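Local coordinates for NikO protein (Streptomyces tendae, PDB 4FQD) that acts as an enolpyruvyl transferase essential in nikkomycin biosynthesis and belongs to the MurA subfamily of the EPSP synthase family, at residues Glu17-Asn22 with Asp451-Thr456; Pro400-Arg405 with Gly424-Arg429. The protein carries 4 engineered substitutions. All coordinates share one frame; numbering follows the deposited sequence.

Interaction 1. Residues Glu17-Asn22 with Asp451-Thr456; sequences EIHGGN and DIRHTT
Glu17 and Ile18 pair antiparallel with Arg453 and Ile452 at one margin of a four-stranded mixed sheet in the beta/alpha inverse barrel, the fold of the EPSP synthase family. Strand 451-456 is one of the two edge strands of this sheet within the chain. Glu17 and Arg453 form a hydrogen-bonded pair: Glu17 N reaches Arg453 O at 2.8 Å with a nearly straight N-H (176°), and Arg453 N returns to Glu17 O. Further along, His19 N gives its hydrogen to Asp451 O at 3.0 Å.

On the face carrying Glu17, His19, Asp451 and Arg453, the guanidinium of Arg453 is the hub. Its chain runs extended from CG to NE, and His19 CE1 lies over the centre of one guanidinium face, 3.4 Å from Arg453 CZ, with the two planes 40° apart. Within 451-456 Arg453 grips the Asp451 carboxylate: NE lies 3.2 Å from Asp451 OD1, which it meets on the syn side, while NH2 makes a bent, weak bond to OD2 that completes the salt bridge. Glu17 comes in from the other strand, CG anti to the backbone N (chi1 -173°), and its OE2 makes a long salt bridge of 3.5 Å to Arg453 NH1. The closer partner of this carboxylate is Arg425, which takes OE1. Two acids thus face Arg453, whose positive charge probably favours their ionised form.

The opposite face is greasy. Ile18 CG1 touches Ile452 CG2 at 4.3 Å, and both side chains pack on Leu416 of helix 409-419; Ile452 also meets helix 441-447.

Where the first strand ends, a single water bridges the segments, donating to His19 O and accepting from Asn22 ND2 at 3.0 Å and from Asp451 N at 3.1 Å.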
ATOM      1  N   GLU A  17      -3.148 -24.085 -26.936  1.00 23.93           N
ATOM      2  CA  GLU A  17      -4.235 -24.938 -26.476  1.00 18.92           C
ATOM      3  C   GLU A  17      -3.844 -25.606 -25.164  1.00 22.42           C
ATOM      4  O   GLU A  17      -3.015 -26.516 -25.141  1.00 23.69           O
ATOM      5  CB  GLU A  17      -4.581 -25.985 -27.535  1.00 23.47           C
ATOM      6  CG  GLU A  17      -5.819 -26.808 -27.219  1.00 30.53           C
ATOM      7  CD  GLU A  17      -6.212 -27.727 -28.359  1.00 38.25           C
ATOM      8  OE1 GLU A  17      -6.620 -27.214 -29.424  1.00 37.48           O
ATOM      9  OE2 GLU A  17      -6.107 -28.960 -28.193  1.00 38.12           O
ATOM     10  N   ILE A  18      -4.444 -25.143 -24.072  1.00 19.38           N
ATOM     11  CA  ILE A  18      -4.070 -25.601 -22.739  1.00 19.72           C
ATOM     12  C   ILE A  18      -5.059 -26.606 -22.152  1.00 17.76           C
ATOM     13  O   ILE A  18      -6.261 -26.352 -22.096  1.00 16.73           O
ATOM     14  CB  ILE A  18      -3.924 -24.417 -21.759  1.00 18.41           C
ATOM     15  CG1 ILE A  18      -2.926 -23.391 -22.300  1.00 16.05           C
ATOM     16  CG2 ILE A  18      -3.497 -24.907 -20.384  1.00 14.82           C
ATOM     17  CD1 ILE A  18      -3.561 -22.083 -22.715  1.00 14.46           C
ATOM     18  N   HIS A  19      -4.538 -27.749 -21.719  1.00 22.69           N
ATOM     19  CA  HIS A  19      -5.332 -28.732 -20.994  1.00 21.34           C
ATOM     20  C   HIS A  19      -4.804 -28.865 -19.571  1.00 16.77           C
ATOM     21  O   HIS A  19      -3.922 -29.680 -19.300  1.00 17.34           O
ATOM     22  CB  HIS A  19      -5.293 -30.090 -21.695  1.00 22.97           C
ATOM     23  CG  HIS A  19      -5.930 -30.093 -23.049  1.00 33.04           C
ATOM     24  ND1 HIS A  19      -5.217 -29.885 -24.210  1.00 34.61           N
ATOM     25  CD2 HIS A  19      -7.217 -30.278 -23.429  1.00 25.18           C
ATOM     26  CE1 HIS A  19      -6.036 -29.944 -25.245  1.00 33.38           C
ATOM     27  NE2 HIS A  19      -7.256 -30.181 -24.798  1.00 25.65           N
ATOM     28  N   GLY A  20      -5.342 -28.054 -18.667  1.00 14.75           N
ATOM     29  CA  GLY A  20      -4.881 -28.041 -17.291  1.00 17.10           C
ATOM     30  C   GLY A  20      -5.471 -29.160 -16.456  1.00 18.02           C
ATOM     31  O   GLY A  20      -6.278 -29.953 -16.941  1.00 18.95           O
ATOM     32  N   GLY A  21      -5.068 -29.218 -15.191  1.00 16.32           N
ATOM     33  CA  GLY A  21      -5.535 -30.254 -14.288  1.00 19.59           C
ATOM     34  C   GLY A  21      -4.450 -31.271 -13.995  1.00 19.70           C
ATOM     35  O   GLY A  21      -4.623 -32.158 -13.159  1.00 21.73           O
ATOM     36  N   ASN A  22      -3.326 -31.142 -14.691  1.00 16.89           N
ATOM     37  CA  ASN A  22      -2.198 -32.041 -14.491  1.00 18.26           C
ATOM     38  C   ASN A  22      -1.161 -31.452 -13.542  1.00 19.20           C
ATOM     39  O   ASN A  22      -0.849 -30.263 -13.607  1.00 22.21           O
ATOM     40  CB  ASN A  22      -1.549 -32.393 -15.832  1.00 16.11           C
ATOM     41  CG  ASN A  22      -2.520 -33.048 -16.793  1.00 22.89           C
ATOM     42  OD1 ASN A  22      -2.847 -34.226 -16.655  1.00 27.54           O
ATOM     43  ND2 ASN A  22      -2.985 -32.286 -17.777  1.00 21.62           N
ATOM     44  N   ASP A 451       0.262 -29.911 -20.320  1.00 18.54           N
ATOM     45  CA  ASP A 451      -0.288 -30.237 -21.628  1.00 20.19           C
ATOM     46  C   ASP A 451      -0.614 -28.965 -22.402  1.00 17.91           C
ATOM     47  O   ASP A 451      -1.750 -28.492 -22.394  1.00 19.36           O
ATOM     48  CB  ASP A 451      -1.535 -31.114 -21.487  1.00 22.02           C
ATOM     49  CG  ASP A 451      -2.010 -31.671 -22.816  1.00 27.72           C
ATOM     50  OD1 ASP A 451      -1.236 -31.625 -23.794  1.00 34.85           O
ATOM     51  OD2 ASP A 451      -3.156 -32.165 -22.879  1.00 32.36           O
ATOM     52  N   ILE A 452       0.398 -28.413 -23.065  1.00 18.66           N
ATOM     53  CA  ILE A 452       0.235 -27.201 -23.859  1.00 21.28           C
ATOM     54  C   ILE A 452       0.568 -27.485 -25.318  1.00 20.00           C
ATOM     55  O   ILE A 452       1.628 -28.030 -25.626  1.00 20.71           O
ATOM     56  CB  ILE A 452       1.139 -26.065 -23.345  1.00 19.67           C
ATOM     57  CG1 ILE A 452       1.012 -25.928 -21.825  1.00 14.74           C
ATOM     58  CG2 ILE A 452       0.797 -24.753 -24.042  1.00 14.78           C
ATOM     59  CD1 ILE A 452       1.942 -24.901 -21.225  1.00 15.90           C
ATOM     60  N   ARG A 453      -0.341 -27.115 -26.213  1.00 24.90           N
ATOM     61  CA  ARG A 453      -0.182 -27.414 -27.632  1.00 23.24           C
ATOM     62  C   ARG A 453      -0.218 -26.148 -28.482  1.00 25.39           C
ATOM     63  O   ARG A 453      -0.949 -25.207 -28.178  1.00 21.02           O
ATOM     64  CB  ARG A 453      -1.274 -28.383 -28.085  1.00 26.94           C
ATOM     65  CG  ARG A 453      -1.423 -29.599 -27.186  1.00 39.09           C
ATOM     66  CD  ARG A 453      -2.677 -30.392 -27.511  1.00 35.31           C
ATOM     67  NE  ARG A 453      -2.923 -31.435 -26.520  1.00 38.33           N
ATOM     68  CZ  ARG A 453      -3.968 -32.255 -26.539  1.00 48.74           C
ATOM     69  NH1 ARG A 453      -4.874 -32.158 -27.503  1.00 46.59           N
ATOM     70  NH2 ARG A 453      -4.109 -33.174 -25.593  1.00 47.59           N
ATOM     71  N   HIS A 454       0.578 -26.131 -29.548  1.00 26.03           N
ATOM     72  CA  HIS A 454       0.587 -25.011 -30.483  1.00 24.76           C
ATOM     73  C   HIS A 454      -0.403 -25.249 -31.619  1.00 28.25           C
ATOM     74  O   HIS A 454      -0.228 -26.163 -32.424  1.00 37.68           O
ATOM     75  CB  HIS A 454       1.990 -24.794 -31.055  1.00 21.61           C
ATOM     76  CG  HIS A 454       2.976 -24.270 -30.056  1.00 24.62           C
ATOM     77  ND1 HIS A 454       3.201 -22.925 -29.867  1.00 25.65           N
ATOM     78  CD2 HIS A 454       3.797 -24.914 -29.193  1.00 29.09           C
ATOM     79  CE1 HIS A 454       4.117 -22.760 -28.932  1.00 22.95           C
ATOM     80  NE2 HIS A 454       4.497 -23.952 -28.504  1.00 26.16           N
ATOM     81  N   THR A 455      -1.445 -24.425 -31.678  1.00 25.46           N
ATOM     82  CA  THR A 455      -2.466 -24.559 -32.710  1.00 30.63           C
ATOM     83  C   THR A 455      -2.669 -23.248 -33.461  1.00 30.15           C
ATOM     84  O   THR A 455      -1.829 -22.350 -33.403  1.00 29.07           O
ATOM     85  CB  THR A 455      -3.817 -25.001 -32.117  1.00 33.70           C
ATOM     86  OG1 THR A 455      -4.257 -24.037 -31.154  1.00 37.91           O
ATOM     87  CG2 THR A 455      -3.688 -26.361 -31.446  1.00 34.06           C
ATOM     88  N   THR A 456      -3.790 -23.148 -34.169  1.00 38.03           N
ATOM     89  CA  THR A 456      -4.130 -21.936 -34.903  1.00 43.08           C
ATOM     90  C   THR A 456      -5.602 -21.588 -34.691  1.00 49.55           C
ATOM     91  O   THR A 456      -6.418 -22.459 -34.390  1.00 52.97           O
ATOM     92  CB  THR A 456      -3.835 -22.084 -36.410  1.00 38.34           C
ATOM     93  OG1 THR A 456      -2.674 -22.904 -36.595  1.00 41.47           O
ATOM     94  CG2 THR A 456      -3.594 -20.724 -37.049  1.00 44.54           C
TER
HETATM   95  O   HOH W   1      -1.781 -29.564 -17.980  1.00 22.36           O

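Interaction 2. Residues Pro400-Arg405 with Gly424-Arg429; sequences PGTDLR and GRTTLR
Gly424 starts the second segment with its CA packed 3.8 Å from Pro400 CB, and a CB on the glycine would point into the proline and clash with it. Arg425 O then takes the N-H of Gly401 at 2.6 Å, a bond just ahead of the parallel pairing; the charged end of Arg425 turns elsewhere, to Glu17. At Thr426 the methyl is anti to the backbone N, and CG2 sits 3.5 Å from Thr402 OG1, the two side chains side by side. Thr427 works at both ends of its backbone: N donates almost straight (178°) to Thr402 O at 3.1 Å, and O receives Leu404 N at 2.7 Å. Leu428 reaches across with CD1 to lie 3.8 Å from Leu404 CB.

Arg429 N closes the ladder on Leu404 O at 3.0 Å. Its CG stands between the backbone N and the carbonyl carbon (chi1 56°), and the extended chain beyond reaches over the neighbouring strand. There Arg405 CB lies over one face of the guanidinium, and NH1 comes within 3.9 Å of Asp403 CB. An alanine here would probably keep the backbone rung but leave Arg405 CB without the guanidinium packed against it and Asp403 CB without its contact to NH1.

The pair forms a beta-alpha-beta unit with helix 409-419, on which Leu404, Thr426 and Leu428 pack. Helix 372-378 meets Thr402 and Leu404, and strand 14-19 flanks strand 425-429 through backbone bonds of Ile18 with Thr426 and Leu16 with Leu428, while Gly20 bonds Gly424 just beyond.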
ATOM      1  N   PRO A 400     -13.471 -23.800 -17.472  1.00 19.02           N
ATOM      2  CA  PRO A 400     -12.838 -24.216 -18.726  1.00 20.78           C
ATOM      3  C   PRO A 400     -13.596 -23.699 -19.947  1.00 21.64           C
ATOM      4  O   PRO A 400     -14.675 -23.124 -19.810  1.00 15.91           O
ATOM      5  CB  PRO A 400     -12.952 -25.735 -18.661  1.00 17.87           C
ATOM      6  CG  PRO A 400     -14.262 -25.954 -17.971  1.00 19.83           C
ATOM      7  CD  PRO A 400     -14.436 -24.807 -16.994  1.00 19.22           C
ATOM      8  N   GLY A 401     -13.024 -23.907 -21.130  1.00 22.79           N
ATOM      9  CA  GLY A 401     -13.681 -23.547 -22.374  1.00 19.51           C
ATOM     10  C   GLY A 401     -13.694 -22.060 -22.667  1.00 23.12           C
ATOM     11  O   GLY A 401     -14.627 -21.552 -23.287  1.00 23.77           O
ATOM     12  N   THR A 402     -12.654 -21.359 -22.226  1.00 19.80           N
ATOM     13  CA  THR A 402     -12.558 -19.921 -22.446  1.00 22.51           C
ATOM     14  C   THR A 402     -11.480 -19.570 -23.466  1.00 20.72           C
ATOM     15  O   THR A 402     -10.612 -20.387 -23.776  1.00 18.35           O
ATOM     16  CB  THR A 402     -12.261 -19.170 -21.134  1.00 26.31           C
ATOM     17  OG1 THR A 402     -11.042 -19.664 -20.564  1.00 21.51           O
ATOM     18  CG2 THR A 402     -13.396 -19.366 -20.139  1.00 19.51           C
ATOM     19  N   ASP A 403     -11.546 -18.348 -23.986  1.00 27.03           N
ATOM     20  CA  ASP A 403     -10.532 -17.838 -24.901  1.00 23.32           C
ATOM     21  C   ASP A 403      -9.832 -16.630 -24.295  1.00 22.86           C
ATOM     22  O   ASP A 403     -10.368 -15.521 -24.304  1.00 26.56           O
ATOM     23  CB  ASP A 403     -11.151 -17.456 -26.246  1.00 26.26           C
ATOM     24  CG  ASP A 403     -11.613 -18.658 -27.037  1.00 41.99           C
ATOM     25  OD1 ASP A 403     -10.749 -19.395 -27.558  1.00 50.88           O
ATOM     26  OD2 ASP A 403     -12.839 -18.860 -27.149  1.00 51.53           O
ATOM     27  N   LEU A 404      -8.631 -16.850 -23.774  1.00 16.13           N
ATOM     28  CA  LEU A 404      -7.897 -15.798 -23.080  1.00 20.78           C
ATOM     29  C   LEU A 404      -6.973 -15.022 -24.012  1.00 20.49           C
ATOM     30  O   LEU A 404      -6.278 -15.603 -24.844  1.00 20.41           O
ATOM     31  CB  LEU A 404      -7.099 -16.383 -21.911  1.00 18.79           C
ATOM     32  CG  LEU A 404      -7.785 -16.435 -20.542  1.00 20.37           C
ATOM     33  CD1 LEU A 404      -9.163 -17.061 -20.624  1.00 16.12           C
ATOM     34  CD2 LEU A 404      -6.924 -17.196 -19.551  1.00 21.15           C
ATOM     35  N   ARG A 405      -6.974 -13.702 -23.866  1.00 18.51           N
ATOM     36  CA  ARG A 405      -6.093 -12.845 -24.650  1.00 19.34           C
ATOM     37  C   ARG A 405      -5.076 -12.152 -23.752  1.00 19.52           C
ATOM     38  O   ARG A 405      -5.442 -11.475 -22.790  1.00 16.03           O
ATOM     39  CB  ARG A 405      -6.900 -11.804 -25.426  1.00 26.40           C
ATOM     40  CG  ARG A 405      -6.037 -10.796 -26.169  1.00 45.45           C
ATOM     41  CD  ARG A 405      -6.875  -9.701 -26.806  1.00 45.06           C
ATOM     42  NE  ARG A 405      -6.046  -8.706 -27.480  1.00 63.46           N
ATOM     43  CZ  ARG A 405      -5.596  -8.831 -28.724  1.00 69.57           C
ATOM     44  NH1 ARG A 405      -5.891  -9.914 -29.429  1.00 64.58           N
ATOM     45  NH2 ARG A 405      -4.847  -7.879 -29.263  1.00 58.99           N
ATOM     46  N   GLY A 424      -9.641 -28.536 -17.651  1.00 19.62           N
ATOM     47  CA  GLY A 424     -10.350 -28.475 -18.916  1.00 15.55           C
ATOM     48  C   GLY A 424      -9.530 -27.797 -19.995  1.00 17.06           C
ATOM     49  O   GLY A 424      -8.323 -27.611 -19.842  1.00 18.10           O
ATOM     50  N   ARG A 425     -10.187 -27.419 -21.087  1.00 18.68           N
ATOM     51  CA  ARG A 425      -9.493 -26.794 -22.207  1.00 20.36           C
ATOM     52  C   ARG A 425      -9.577 -25.271 -22.153  1.00 21.05           C
ATOM     53  O   ARG A 425     -10.640 -24.704 -21.897  1.00 21.86           O
ATOM     54  CB  ARG A 425     -10.047 -27.304 -23.540  1.00 21.59           C
ATOM     55  CG  ARG A 425      -9.097 -27.116 -24.715  1.00 27.85           C
ATOM     56  CD  ARG A 425      -9.730 -27.563 -26.024  1.00 33.18           C
ATOM     57  NE  ARG A 425     -10.535 -26.509 -26.631  1.00 40.50           N
ATOM     58  CZ  ARG A 425     -10.158 -25.791 -27.684  1.00 49.75           C
ATOM     59  NH1 ARG A 425      -8.984 -26.018 -28.260  1.00 48.57           N
ATOM     60  NH2 ARG A 425     -10.956 -24.848 -28.167  1.00 39.54           N
ATOM     61  N   THR A 426      -8.445 -24.620 -22.395  1.00 18.52           N
ATOM     62  CA  THR A 426      -8.383 -23.164 -22.440  1.00 15.89           C
ATOM     63  C   THR A 426      -7.453 -22.727 -23.566  1.00 18.92           C
ATOM     64  O   THR A 426      -6.390 -23.314 -23.767  1.00 21.95           O
ATOM     65  CB  THR A 426      -7.867 -22.578 -21.109  1.00 16.62           C
ATOM     66  OG1 THR A 426      -8.678 -23.052 -20.026  1.00 19.64           O
ATOM     67  CG2 THR A 426      -7.904 -21.056 -21.136  1.00 12.87           C
ATOM     68  N   THR A 427      -7.859 -21.702 -24.306  1.00 13.36           N
ATOM     69  CA  THR A 427      -7.018 -21.157 -25.361  1.00 20.58           C
ATOM     70  C   THR A 427      -6.440 -19.809 -24.951  1.00 22.53           C
ATOM     71  O   THR A 427      -7.111 -19.003 -24.306  1.00 19.26           O
ATOM     72  CB  THR A 427      -7.787 -21.006 -26.685  1.00 20.20           C
ATOM     73  OG1 THR A 427      -8.952 -20.201 -26.472  1.00 27.17           O
ATOM     74  CG2 THR A 427      -8.210 -22.369 -27.213  1.00 22.62           C
ATOM     75  N   LEU A 428      -5.186 -19.574 -25.324  1.00 26.49           N
ATOM     76  CA  LEU A 428      -4.511 -18.320 -25.021  1.00 18.83           C
ATOM     77  C   LEU A 428      -3.807 -17.779 -26.259  1.00 21.14           C
ATOM     78  O   LEU A 428      -3.011 -18.480 -26.885  1.00 23.34           O
ATOM     79  CB  LEU A 428      -3.498 -18.518 -23.891  1.00 15.94           C
ATOM     80  CG  LEU A 428      -2.644 -17.304 -23.517  1.00 19.13           C
ATOM     81  CD1 LEU A 428      -3.514 -16.161 -23.011  1.00 11.32           C
ATOM     82  CD2 LEU A 428      -1.596 -17.684 -22.482  1.00 16.95           C
ATOM     83  N   ARG A 429      -4.107 -16.534 -26.617  1.00 20.26           N
ATOM     84  CA  ARG A 429      -3.444 -15.896 -27.750  1.00 26.53           C
ATOM     85  C   ARG A 429      -2.629 -14.680 -27.325  1.00 26.11           C
ATOM     86  O   ARG A 429      -2.648 -14.289 -26.157  1.00 20.34           O
ATOM     87  CB  ARG A 429      -4.444 -15.524 -28.845  1.00 20.20           C
ATOM     88  CG  ARG A 429      -5.591 -14.638 -28.402  1.00 32.21           C
ATOM     89  CD  ARG A 429      -6.527 -14.390 -29.572  1.00 41.17           C
ATOM     90  NE  ARG A 429      -7.650 -13.529 -29.221  1.00 58.49           N
ATOM     91  CZ  ARG A 429      -8.835 -13.973 -28.815  1.00 62.90           C
ATOM     92  NH1 ARG A 429      -9.057 -15.275 -28.705  1.00 59.52           N
ATOM     93  NH2 ARG A 429      -9.799 -13.114 -28.520  1.00 59.90           N
TER
HETATM   94  O   HOH W   2      -7.556 -17.193 -27.035  1.00 22.48           O

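Strand 14-19 enters the fold near the N terminus, and the chain then runs through both halves of the molecule before the sheet is completed. Far along the chain come strand 402-405, helix 409-419 and strand 425-429, so interaction 2 closes a short loop of 18 residues. Helix 441-447 follows, and strand 451-456 closes the very long loop of interaction 1, which encloses the other; the two do not cross. Across the sheet the order is 402-405, 425-429, 14-19, 451-456. The contacts meet at its middle pair, where Ile18 N approaches Thr426 O at 2.7 Å, probably a hydrogen bond, joining the N-terminal strand to the C-terminal part of the chain.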